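Local atomic coordinates of P450 epoxidase (Sorangium cellulosum, PDB entry 1Q5D), a protein that belongs to the cytochrome P450 family of haem proteins, holding its protoporphyrin IX iron group in the mostly helical fold of that family. Residues A[101-106]-A[361-366]; A[269-274]-A[387-392]; A[278-281]-A[286-289]; A[356-361]-A[366-371]. All coordinates share one frame; numbering follows the deposited sequence.

Contact 1. Residues A[101-106]-A[361-366]; sequences EDHARV and GPHVCP. With HEM (protoporphyrin IX containing Fe), chain B.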
# COMPACT_ATOMS: atom_id res chain seq x y z
N GLU A 101 -19.24 12.87 -4.19
CA GLU A 101 -19.79 12.79 -5.55
C GLU A 101 -18.68 12.75 -6.60
O GLU A 101 -18.75 11.95 -7.55
CB GLU A 101 -20.74 13.96 -5.81
CG GLU A 101 -21.84 14.10 -4.77
CD GLU A 101 -21.40 14.87 -3.53
OE1 GLU A 101 -22.29 15.24 -2.72
OE2 GLU A 101 -20.18 15.11 -3.34
N ASP A 102 -17.68 13.61 -6.45
CA ASP A 102 -16.55 13.64 -7.38
C ASP A 102 -15.66 12.39 -7.26
O ASP A 102 -15.16 11.88 -8.26
CB ASP A 102 -15.70 14.90 -7.16
CG ASP A 102 -16.47 16.17 -7.37
OD1 ASP A 102 -17.07 16.32 -8.45
OD2 ASP A 102 -16.54 17.07 -6.50
N HIS A 103 -15.47 11.92 -6.04
CA HIS A 103 -14.68 10.72 -5.83
C HIS A 103 -15.29 9.55 -6.58
O HIS A 103 -14.57 8.79 -7.24
CB HIS A 103 -14.59 10.37 -4.35
CG HIS A 103 -13.99 9.02 -4.10
ND1 HIS A 103 -14.76 7.90 -3.83
CD2 HIS A 103 -12.70 8.60 -4.10
CE1 HIS A 103 -13.97 6.86 -3.66
NE2 HIS A 103 -12.72 7.25 -3.82
N ALA A 104 -16.62 9.38 -6.49
CA ALA A 104 -17.30 8.27 -7.15
C ALA A 104 -17.13 8.34 -8.66
O ALA A 104 -16.96 7.32 -9.32
CB ALA A 104 -18.81 8.23 -6.77
N ARG A 105 -17.19 9.56 -9.18
CA ARG A 105 -17.06 9.79 -10.60
C ARG A 105 -15.69 9.32 -11.09
O ARG A 105 -15.58 8.53 -12.02
CB ARG A 105 -17.25 11.28 -10.89
CG ARG A 105 -16.96 11.69 -12.33
CD ARG A 105 -17.37 13.14 -12.66
NE ARG A 105 -16.87 14.13 -11.70
CZ ARG A 105 -15.59 14.50 -11.57
NH1 ARG A 105 -14.65 13.95 -12.33
NH2 ARG A 105 -15.25 15.40 -10.66
N VAL A 106 -14.64 9.79 -10.42
CA VAL A 106 -13.29 9.39 -10.77
C VAL A 106 -13.08 7.88 -10.66
O VAL A 106 -12.55 7.28 -11.58
CB VAL A 106 -12.24 10.14 -9.93
CG1 VAL A 106 -10.82 9.76 -10.36
CG2 VAL A 106 -12.44 11.65 -10.08
N GLY A 361 -15.56 -0.45 1.03
CA GLY A 361 -16.34 0.70 0.61
C GLY A 361 -15.85 1.36 -0.66
O GLY A 361 -15.12 0.75 -1.45
N PRO A 362 -16.27 2.60 -0.87
CA PRO A 362 -15.93 3.34 -2.09
C PRO A 362 -14.43 3.55 -2.28
O PRO A 362 -14.01 3.72 -3.42
CB PRO A 362 -16.63 4.70 -1.88
CG PRO A 362 -16.94 4.77 -0.45
CD PRO A 362 -17.13 3.38 0.05
N HIS A 363 -13.65 3.55 -1.19
CA HIS A 363 -12.23 3.83 -1.32
C HIS A 363 -11.41 2.55 -1.44
O HIS A 363 -10.18 2.59 -1.40
CB HIS A 363 -11.74 4.68 -0.15
CG HIS A 363 -12.13 6.12 -0.28
ND1 HIS A 363 -11.31 7.06 -0.86
CD2 HIS A 363 -13.26 6.77 0.07
CE1 HIS A 363 -11.91 8.24 -0.84
NE2 HIS A 363 -13.09 8.09 -0.28
N VAL A 364 -12.10 1.41 -1.58
CA VAL A 364 -11.44 0.12 -1.63
C VAL A 364 -10.31 0.17 -2.66
O VAL A 364 -10.44 0.80 -3.70
CB VAL A 364 -12.43 -1.01 -1.99
CG1 VAL A 364 -13.03 -0.76 -3.40
CG2 VAL A 364 -11.72 -2.36 -1.94
N CYS A 365 -9.19 -0.46 -2.35
CA CYS A 365 -8.00 -0.31 -3.19
C CYS A 365 -8.24 -0.77 -4.63
O CYS A 365 -8.64 -1.91 -4.86
CB CYS A 365 -6.85 -1.11 -2.58
SG CYS A 365 -5.40 -1.24 -3.63
N PRO A 366 -8.02 0.11 -5.60
CA PRO A 366 -8.18 -0.29 -7.01
C PRO A 366 -7.08 -1.21 -7.49
O PRO A 366 -7.30 -1.97 -8.45
CB PRO A 366 -8.17 1.04 -7.78
CG PRO A 366 -7.45 2.05 -6.85
CD PRO A 366 -7.68 1.54 -5.45
CHA HEM B . -6.35 2.60 -1.55
CHB HEM B . -3.92 -1.06 0.43
CHC HEM B . -1.63 -1.82 -3.79
CHD HEM B . -3.63 2.18 -5.56
C1A HEM B . -5.96 1.62 -0.68
C2A HEM B . -6.51 1.37 0.63
C3A HEM B . -5.83 0.37 1.19
C4A HEM B . -4.82 -0.05 0.24
CMA HEM B . -6.08 -0.23 2.60
CAA HEM B . -7.70 2.15 1.26
CBA HEM B . -7.19 3.23 2.21
CGA HEM B . -8.37 3.91 2.88
O1A HEM B . -8.17 4.92 3.61
O2A HEM B . -9.53 3.44 2.67
C1B HEM B . -3.11 -1.55 -0.55
C2B HEM B . -2.24 -2.69 -0.37
C3B HEM B . -1.60 -2.89 -1.51
C4B HEM B . -2.04 -1.90 -2.47
CMB HEM B . -2.04 -3.52 0.92
CAB HEM B . -0.60 -4.04 -1.69
CBB HEM B . 0.32 -4.04 -2.65
C1C HEM B . -1.99 -0.83 -4.66
C2C HEM B . -1.59 -0.72 -6.05
C3C HEM B . -2.15 0.39 -6.52
C4C HEM B . -2.93 1.00 -5.46
CMC HEM B . -0.68 -1.75 -6.77
CAC HEM B . -2.08 1.03 -7.93
CBC HEM B . -1.60 0.34 -8.96
C1D HEM B . -4.49 2.69 -4.62
C2D HEM B . -5.16 3.94 -4.76
C3D HEM B . -6.02 4.08 -3.52
C4D HEM B . -5.75 2.90 -2.74
CMD HEM B . -5.05 4.92 -5.94
CAD HEM B . -6.98 5.23 -3.18
CBD HEM B . -8.38 4.67 -3.44
CGD HEM B . -9.44 5.69 -3.11
O1D HEM B . -9.21 6.49 -2.16
O2D HEM B . -10.51 5.73 -3.79
NA HEM B . -4.92 0.73 -0.89
NB HEM B . -2.98 -1.07 -1.86
NC HEM B . -2.79 0.23 -4.34
ND HEM B . -4.84 2.10 -3.42
FE HEM B . -3.99 0.39 -2.67
O HOH W 1 -2.40 1.65 -1.81
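Where helix 100-110 passes the cysteine-ligand loop of the cytochrome P450 fold, His103 on the helix meets Pro362 and His363 on the loop. The helical segment keeps its i to i+4 bonding, with Val106 N on Asp102 O, while 361-366 is irregular. It turns at its start, closed by Val364 N on Gly361 O at 3.1 Å, and then runs extended to Cys365. The contact illustrates how two distant parts of a chain can be joined through a cofactor. The two imidazoles form an offset stack, centroids 3.8 Å apart and planes inclined by 20°, with His103 NE2 over the rim of the His363 ring. With chi1 at 170° the His103 ring lies beside its own carbonyl carbon and extends to the loop, where His103 CE1 lies 3.1 Å from Pro362 O, near the ring plane. Both rings give an N-H to the same haem propionate, one to each oxygen: His103 NE2 reaches HEM O2D in a nearly straight bond (175°), and His363 ND1 reaches HEM O1D from the plane of its ring. Stack and bonds together fix the rotation of both rings. Arg107 also bonds the haem and, in addition, the loop carbonyl of Val364. Beyond the propionate, the loop delivers its metal ligand: Cys365 SG binds the haem iron at 2.4 Å, and a water coordinates the same iron at 2.2 Å.

Contact 2. Residues A[269-274]-A[387-392]; sequences NLLRSP and PEMKLK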
# COMPACT_ATOMS: atom_id res chain seq x y z
N ASN A 269 7.40 -14.67 5.28
CA ASN A 269 6.45 -15.52 5.96
C ASN A 269 6.45 -16.95 5.46
O ASN A 269 6.14 -17.86 6.22
CB ASN A 269 5.04 -14.92 5.91
CG ASN A 269 4.81 -13.91 7.01
OD1 ASN A 269 4.54 -14.28 8.16
ND2 ASN A 269 4.90 -12.64 6.67
N LEU A 270 6.83 -17.16 4.21
CA LEU A 270 6.92 -18.52 3.66
C LEU A 270 8.23 -19.19 4.09
O LEU A 270 8.26 -20.40 4.29
CB LEU A 270 6.78 -18.51 2.13
CG LEU A 270 5.36 -18.22 1.65
CD1 LEU A 270 5.29 -18.03 0.11
CD2 LEU A 270 4.37 -19.30 2.11
N LEU A 271 9.30 -18.41 4.25
CA LEU A 271 10.53 -18.93 4.86
C LEU A 271 10.30 -19.29 6.33
O LEU A 271 10.85 -20.28 6.82
CB LEU A 271 11.67 -17.93 4.74
CG LEU A 271 12.14 -17.59 3.33
CD1 LEU A 271 13.21 -16.52 3.38
CD2 LEU A 271 12.65 -18.83 2.61
N ARG A 272 9.49 -18.49 7.02
CA ARG A 272 9.17 -18.71 8.44
C ARG A 272 8.20 -19.86 8.72
O ARG A 272 8.17 -20.39 9.83
CB ARG A 272 8.60 -17.43 9.06
CG ARG A 272 9.65 -16.50 9.62
CD ARG A 272 9.07 -15.20 10.13
NE ARG A 272 10.10 -14.20 10.39
CZ ARG A 272 9.83 -12.95 10.77
NH1 ARG A 272 8.57 -12.56 10.92
NH2 ARG A 272 10.83 -12.09 10.99
N SER A 273 7.39 -20.24 7.73
CA SER A 273 6.47 -21.38 7.89
C SER A 273 6.73 -22.46 6.84
O SER A 273 6.11 -22.45 5.77
CB SER A 273 5.02 -20.93 7.82
OG SER A 273 4.73 -19.95 8.80
N PRO A 274 7.65 -23.36 7.13
CA PRO A 274 7.91 -24.51 6.25
C PRO A 274 6.62 -25.25 5.88
O PRO A 274 6.49 -25.74 4.76
CB PRO A 274 8.81 -25.40 7.11
CG PRO A 274 9.52 -24.45 8.00
CD PRO A 274 8.54 -23.35 8.31
N PRO A 387 13.75 -23.50 -4.66
CA PRO A 387 12.87 -24.11 -3.65
C PRO A 387 13.52 -24.33 -2.28
O PRO A 387 12.82 -24.49 -1.29
CB PRO A 387 12.49 -25.46 -4.28
CG PRO A 387 13.61 -25.75 -5.23
CD PRO A 387 13.99 -24.40 -5.81
N GLU A 388 14.85 -24.36 -2.25
CA GLU A 388 15.59 -24.58 -1.01
C GLU A 388 16.05 -23.27 -0.35
O GLU A 388 16.83 -23.30 0.60
CB GLU A 388 16.80 -25.48 -1.27
CG GLU A 388 16.49 -26.73 -2.09
CD GLU A 388 15.40 -27.59 -1.47
OE1 GLU A 388 15.38 -27.75 -0.22
OE2 GLU A 388 14.54 -28.11 -2.22
N MET A 389 15.57 -22.14 -0.85
CA MET A 389 15.93 -20.82 -0.30
C MET A 389 15.79 -20.77 1.22
O MET A 389 14.82 -21.28 1.78
CB MET A 389 15.05 -19.73 -0.93
CG MET A 389 15.35 -18.31 -0.47
SD MET A 389 14.17 -17.10 -1.17
CE MET A 389 13.54 -18.02 -2.56
N LYS A 390 16.76 -20.15 1.89
CA LYS A 390 16.73 -20.02 3.35
C LYS A 390 17.09 -18.61 3.78
O LYS A 390 17.88 -17.94 3.12
CB LYS A 390 17.74 -20.98 3.99
CG LYS A 390 17.35 -22.45 3.98
CD LYS A 390 17.85 -23.18 5.23
CE LYS A 390 19.37 -23.04 5.41
NZ LYS A 390 19.89 -24.01 6.43
N LEU A 391 16.51 -18.18 4.89
CA LEU A 391 16.87 -16.92 5.55
C LEU A 391 18.33 -16.93 6.01
O LEU A 391 18.73 -17.81 6.78
CB LEU A 391 15.98 -16.70 6.77
CG LEU A 391 15.17 -15.42 6.89
CD1 LEU A 391 14.73 -15.21 8.34
CD2 LEU A 391 15.97 -14.22 6.37
N LYS A 392 19.12 -15.96 5.57
CA LYS A 392 20.51 -15.87 6.02
C LYS A 392 20.59 -15.33 7.44
O LYS A 392 21.42 -15.78 8.24
CB LYS A 392 21.35 -14.99 5.08
CG LYS A 392 22.85 -15.23 5.22
CD LYS A 392 23.65 -14.02 4.78
CE LYS A 392 25.13 -14.36 4.67
NZ LYS A 392 25.84 -13.42 3.76
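Met389 is the first residue of 387-392 to meet Leu271, the side chain that carries the helix half of this contact. The packing is a small example of how one branched residue at the end of a helix can be seated against a short strand and the loop leading into it. Methyl CD2 of Leu271 lies 3.4 Å from Met389 O, a carbon against a carbonyl, and 4.1 Å from Met389 CG. At Lys390 the backbone alone takes part: CD2 of Leu271 comes within 4.3 Å of Lys390 CA, and the lysine CB is directed to the far side. Leu391 turns back to the helix, and it receives the other methyl, Leu271 CD1 being 4.2 Å from Leu391 CG and 4.0 Å from Leu391 N. The two leucines lie obliquely across one another. With CG anti to its carbonyl carbon (chi1 -64°), the Leu271 fork is directed at the strand, one methyl on the Met389 side and one on the Leu391 side. The leucine joins an apolar cluster at the C-terminal end of helix 257-272 that includes Phe383 of helix 368-385 and Val411 of strand 406-412, with which strand 390-391 pairs antiparallel.

Contact 3. Residues A[278-281]-A[286-289]; sequences ELVK and LMRN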
# COMPACT_ATOMS: atom_id res chain seq x y z
N GLU A 278 5.34 -25.62 2.07
CA GLU A 278 5.15 -26.98 1.58
C GLU A 278 3.79 -27.17 0.92
O GLU A 278 3.67 -27.92 -0.05
CB GLU A 278 5.33 -27.99 2.71
CG GLU A 278 6.79 -28.27 3.06
CD GLU A 278 7.59 -28.81 1.89
OE1 GLU A 278 7.92 -28.03 0.97
OE2 GLU A 278 7.90 -30.02 1.89
N LEU A 279 2.78 -26.47 1.44
CA LEU A 279 1.44 -26.53 0.88
C LEU A 279 1.33 -25.81 -0.45
O LEU A 279 0.60 -26.24 -1.35
CB LEU A 279 0.42 -25.94 1.86
CG LEU A 279 0.10 -26.74 3.12
CD1 LEU A 279 -0.69 -25.90 4.11
CD2 LEU A 279 -0.65 -28.03 2.78
N VAL A 280 2.07 -24.71 -0.59
CA VAL A 280 2.02 -23.93 -1.81
C VAL A 280 2.83 -24.60 -2.91
O VAL A 280 2.56 -24.42 -4.10
CB VAL A 280 2.47 -22.47 -1.58
CG1 VAL A 280 2.47 -21.70 -2.89
CG2 VAL A 280 1.56 -21.79 -0.57
N LYS A 281 3.82 -25.39 -2.50
CA LYS A 281 4.60 -26.19 -3.43
C LYS A 281 3.74 -27.34 -3.94
O LYS A 281 3.74 -27.64 -5.13
CB LYS A 281 5.87 -26.72 -2.77
CG LYS A 281 7.02 -25.72 -2.71
CD LYS A 281 8.20 -26.26 -1.90
CE LYS A 281 9.45 -25.41 -2.10
NZ LYS A 281 10.61 -25.88 -1.27
N LEU A 286 -2.81 -22.47 -4.37
CA LEU A 286 -2.98 -21.87 -3.05
C LEU A 286 -2.21 -20.54 -2.89
O LEU A 286 -2.37 -19.84 -1.90
CB LEU A 286 -2.51 -22.84 -1.96
CG LEU A 286 -3.38 -23.08 -0.72
CD1 LEU A 286 -4.88 -22.98 -1.01
CD2 LEU A 286 -3.04 -24.43 -0.07
N MET A 287 -1.36 -20.21 -3.86
CA MET A 287 -0.48 -19.04 -3.70
C MET A 287 -1.31 -17.78 -3.49
O MET A 287 -1.02 -16.96 -2.63
CB MET A 287 0.46 -18.90 -4.90
CG MET A 287 1.45 -17.73 -4.80
SD MET A 287 2.40 -17.72 -3.25
CE MET A 287 3.73 -18.78 -3.69
N ARG A 288 -2.37 -17.64 -4.28
CA ARG A 288 -3.26 -16.50 -4.20
C ARG A 288 -3.78 -16.31 -2.77
O ARG A 288 -3.70 -15.22 -2.21
CB ARG A 288 -4.43 -16.70 -5.16
CG ARG A 288 -4.64 -15.55 -6.11
CD ARG A 288 -5.41 -14.40 -5.51
NE ARG A 288 -5.38 -13.21 -6.38
CZ ARG A 288 -5.89 -13.16 -7.61
NH1 ARG A 288 -6.46 -14.24 -8.14
NH2 ARG A 288 -5.83 -12.03 -8.31
N ASN A 289 -4.32 -17.37 -2.20
CA ASN A 289 -4.83 -17.32 -0.84
C ASN A 289 -3.74 -17.06 0.18
O ASN A 289 -3.95 -16.36 1.14
CB ASN A 289 -5.58 -18.60 -0.48
CG ASN A 289 -6.40 -18.44 0.78
OD1 ASN A 289 -7.26 -17.57 0.85
ND2 ASN A 289 -6.13 -19.28 1.78
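Asn289 ND2, in the first turn of the helix whose Met287 touches Val280, is gripped by two backbone carbonyls, Val348 O and Arg350 O, while Asn289 OD1 is bonded to Thr352 OG1. The bonding of both ends supports the modelled orientation of the amide, and it ties the start of helix 287-297 to the 348-352 loop. The corner between the two helices illustrates apolar closure: between 278-281 and 286-289 the contacts are all between apolar side chains. The backbones come nearest at Val280 and Leu286, whose CA atoms are 5.5 Å apart. Val280 CG1 meets the Met287 methyl CE at 3.3 Å, tighter than usual van der Waals contact, and has the sulfur SD at 4.0 Å. Met287 sets off with CG anti to its backbone N (chi1 -178°), then bends at both chi2 (52°) and chi3 (86°). The hooked chain brings CE round to the valine, the two side chains crossing at about a right angle. The other valine methyl, CG2, takes the Leu286 side, lying 4.4 Å from Leu286 CB, so the fork of Val280 is shared between two successive residues. One residue earlier on the first helix, Leu279 CB packs on Leu286 CD2 at 4.2 Å. The Leu286 side chain holds both its torsions away from the staggered positions, which suggests some strain. The corner links helix 274-282 to helix 287-297, the family's helix K. Met287 reaches beyond it to Glu376 and Val379 of helix 368-385, while Leu279 lies on the loop at Val348 and Arg349.

Contact 4. Residues A[356-361]-A[366-371]; sequences LAYGRG and PGVSLA. With HEM (protoporphyrin IX containing Fe), chain B.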
# COMPACT_ATOMS: atom_id res chain seq x y z
N LEU A 356 -9.30 -7.01 5.88
CA LEU A 356 -9.57 -5.61 5.47
C LEU A 356 -8.31 -4.95 4.86
O LEU A 356 -8.29 -3.73 4.61
CB LEU A 356 -10.02 -4.76 6.68
CG LEU A 356 -11.25 -5.20 7.48
CD1 LEU A 356 -11.28 -4.58 8.88
CD2 LEU A 356 -12.50 -4.82 6.73
N ALA A 357 -7.30 -5.77 4.63
CA ALA A 357 -5.99 -5.33 4.13
C ALA A 357 -6.07 -4.39 2.91
O ALA A 357 -5.24 -3.48 2.77
CB ALA A 357 -5.11 -6.55 3.83
N TYR A 358 -7.07 -4.59 2.05
CA TYR A 358 -7.23 -3.73 0.87
C TYR A 358 -8.41 -2.78 1.01
O TYR A 358 -8.87 -2.22 0.02
CB TYR A 358 -7.39 -4.56 -0.40
CG TYR A 358 -6.15 -5.32 -0.80
CD1 TYR A 358 -5.98 -6.65 -0.45
CD2 TYR A 358 -5.13 -4.70 -1.53
CE1 TYR A 358 -4.85 -7.36 -0.82
CE2 TYR A 358 -3.98 -5.41 -1.90
CZ TYR A 358 -3.85 -6.73 -1.55
OH TYR A 358 -2.74 -7.46 -1.92
N GLY A 359 -8.90 -2.61 2.24
CA GLY A 359 -9.94 -1.64 2.50
C GLY A 359 -11.35 -2.16 2.24
O GLY A 359 -11.52 -3.32 1.84
N ARG A 360 -12.33 -1.28 2.43
CA ARG A 360 -13.76 -1.55 2.23
C ARG A 360 -14.47 -0.29 1.78
O ARG A 360 -14.06 0.82 2.12
CB ARG A 360 -14.42 -2.01 3.54
CG ARG A 360 -14.13 -3.44 3.94
CD ARG A 360 -14.71 -4.50 3.00
NE ARG A 360 -14.45 -5.85 3.51
CZ ARG A 360 -13.31 -6.50 3.39
NH1 ARG A 360 -12.27 -5.94 2.76
NH2 ARG A 360 -13.18 -7.71 3.91
N GLY A 361 -15.56 -0.45 1.03
CA GLY A 361 -16.34 0.70 0.61
C GLY A 361 -15.85 1.36 -0.66
O GLY A 361 -15.12 0.75 -1.45
N PRO A 366 -8.02 0.11 -5.60
CA PRO A 366 -8.18 -0.29 -7.01
C PRO A 366 -7.08 -1.21 -7.49
O PRO A 366 -7.30 -1.97 -8.45
CB PRO A 366 -8.17 1.04 -7.78
CG PRO A 366 -7.45 2.05 -6.85
CD PRO A 366 -7.68 1.54 -5.45
N GLY A 367 -5.93 -1.18 -6.83
CA GLY A 367 -4.79 -1.97 -7.27
C GLY A 367 -4.73 -3.39 -6.76
O GLY A 367 -3.76 -4.08 -7.03
N VAL A 368 -5.77 -3.84 -6.06
CA VAL A 368 -5.77 -5.18 -5.46
C VAL A 368 -5.42 -6.27 -6.47
O VAL A 368 -4.60 -7.12 -6.18
CB VAL A 368 -7.07 -5.48 -4.66
CG1 VAL A 368 -8.31 -5.42 -5.55
CG2 VAL A 368 -6.97 -6.82 -3.95
N SER A 369 -6.00 -6.23 -7.67
CA SER A 369 -5.69 -7.26 -8.67
C SER A 369 -4.27 -7.18 -9.20
O SER A 369 -3.61 -8.21 -9.36
CB SER A 369 -6.69 -7.18 -9.83
OG SER A 369 -7.94 -7.71 -9.42
N LEU A 370 -3.80 -5.97 -9.50
CA LEU A 370 -2.42 -5.77 -9.92
C LEU A 370 -1.42 -6.23 -8.86
O LEU A 370 -0.47 -6.95 -9.16
CB LEU A 370 -2.19 -4.31 -10.33
CG LEU A 370 -0.84 -3.95 -10.97
CD1 LEU A 370 -0.49 -4.91 -12.09
CD2 LEU A 370 -0.89 -2.53 -11.49
N ALA A 371 -1.65 -5.86 -7.60
CA ALA A 371 -0.80 -6.29 -6.51
C ALA A 371 -0.73 -7.82 -6.39
O ALA A 371 0.34 -8.40 -6.25
CB ALA A 371 -1.30 -5.69 -5.18
CHA HEM B . -6.35 2.60 -1.55
CHB HEM B . -3.92 -1.06 0.43
CHC HEM B . -1.63 -1.82 -3.79
CHD HEM B . -3.63 2.18 -5.56
C1A HEM B . -5.96 1.62 -0.68
C2A HEM B . -6.51 1.37 0.63
C3A HEM B . -5.83 0.37 1.19
C4A HEM B . -4.82 -0.05 0.24
CMA HEM B . -6.08 -0.23 2.60
CAA HEM B . -7.70 2.15 1.26
CBA HEM B . -7.19 3.23 2.21
CGA HEM B . -8.37 3.91 2.88
O1A HEM B . -8.17 4.92 3.61
O2A HEM B . -9.53 3.44 2.67
C1B HEM B . -3.11 -1.55 -0.55
C2B HEM B . -2.24 -2.69 -0.37
C3B HEM B . -1.60 -2.89 -1.51
C4B HEM B . -2.04 -1.90 -2.47
CMB HEM B . -2.04 -3.52 0.92
CAB HEM B . -0.60 -4.04 -1.69
CBB HEM B . 0.32 -4.04 -2.65
C1C HEM B . -1.99 -0.83 -4.66
C2C HEM B . -1.59 -0.72 -6.05
C3C HEM B . -2.15 0.39 -6.52
C4C HEM B . -2.93 1.00 -5.46
CMC HEM B . -0.68 -1.75 -6.77
CAC HEM B . -2.08 1.03 -7.93
CBC HEM B . -1.60 0.34 -8.96
C1D HEM B . -4.49 2.69 -4.62
C2D HEM B . -5.16 3.94 -4.76
C3D HEM B . -6.02 4.08 -3.52
C4D HEM B . -5.75 2.90 -2.74
CMD HEM B . -5.05 4.92 -5.94
CAD HEM B . -6.98 5.23 -3.18
CBD HEM B . -8.38 4.67 -3.44
CGD HEM B . -9.44 5.69 -3.11
O1D HEM B . -9.21 6.49 -2.16
O2D HEM B . -10.51 5.73 -3.79
NA HEM B . -4.92 0.73 -0.89
NB HEM B . -2.98 -1.07 -1.86
NC HEM B . -2.79 0.23 -4.34
ND HEM B . -4.84 2.10 -3.42
FE HEM B . -3.99 0.39 -2.67
O HOH W 1 -2.40 1.65 -1.81
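A methyl group set almost exactly on the axis of an aromatic ring is the striking feature here: Val368 CG2 stands 3.5 Å from the centroid of the Tyr358 ring, 8° off its normal, a CH-pi contact over the face. It exemplifies how the P450 haem-binding signature, running from Tyr358 through two glycines to the cysteine and Gly367, folds back on itself. In the valine, CG2 is anti to the backbone N, and this places that methyl rather than CG1 over the ring. The tyrosine also leans on the haem, Tyr358 CE2 lying 3.5 Å from HEM C3B. Its hydroxyl end touches the next helical turn, Tyr358 OH lying 4.0 Å from Ala371 CB, and that methyl in turn meets HEM CBB at 3.4 Å. Glycines let the main chain close up: Gly359, ending a type I turn from Leu356, has phi of 84°, and Gly367, without a side chain, brings its CA to 3.6 Å from HEM C3C. Gly367 is also the N-cap residue of helix 368-385, which starts against the porphyrin on the side of Cys365. Leu295 of helix 287-297 packs on Ala357 and Tyr358, and helix 55-62 receives Leu356.

Overall arrangement
Contacts 1 and 4 are two neighbouring parts of the haem site, their centres about 12 Å apart: they share Gly361 and Pro366, and a probable hydrogen bond from Cys365 N to Tyr358 O (3.0 Å) joins them. The side chains of His363 and Tyr358 stay about 7 Å from the bound EPB. Contacts 2 and 3 form a second pair, 13 Å between centres, linked by Lys281 NZ and Pro387 O at 2.6 Å. The centres of contacts 1 and 2 are about 38 Å apart, on opposite sides of the chain's centre. Helix 368-385 spans the gap: it begins in contact 4, packs on Met287 of contact 3, and leads toward strand 390-391 of contact 2.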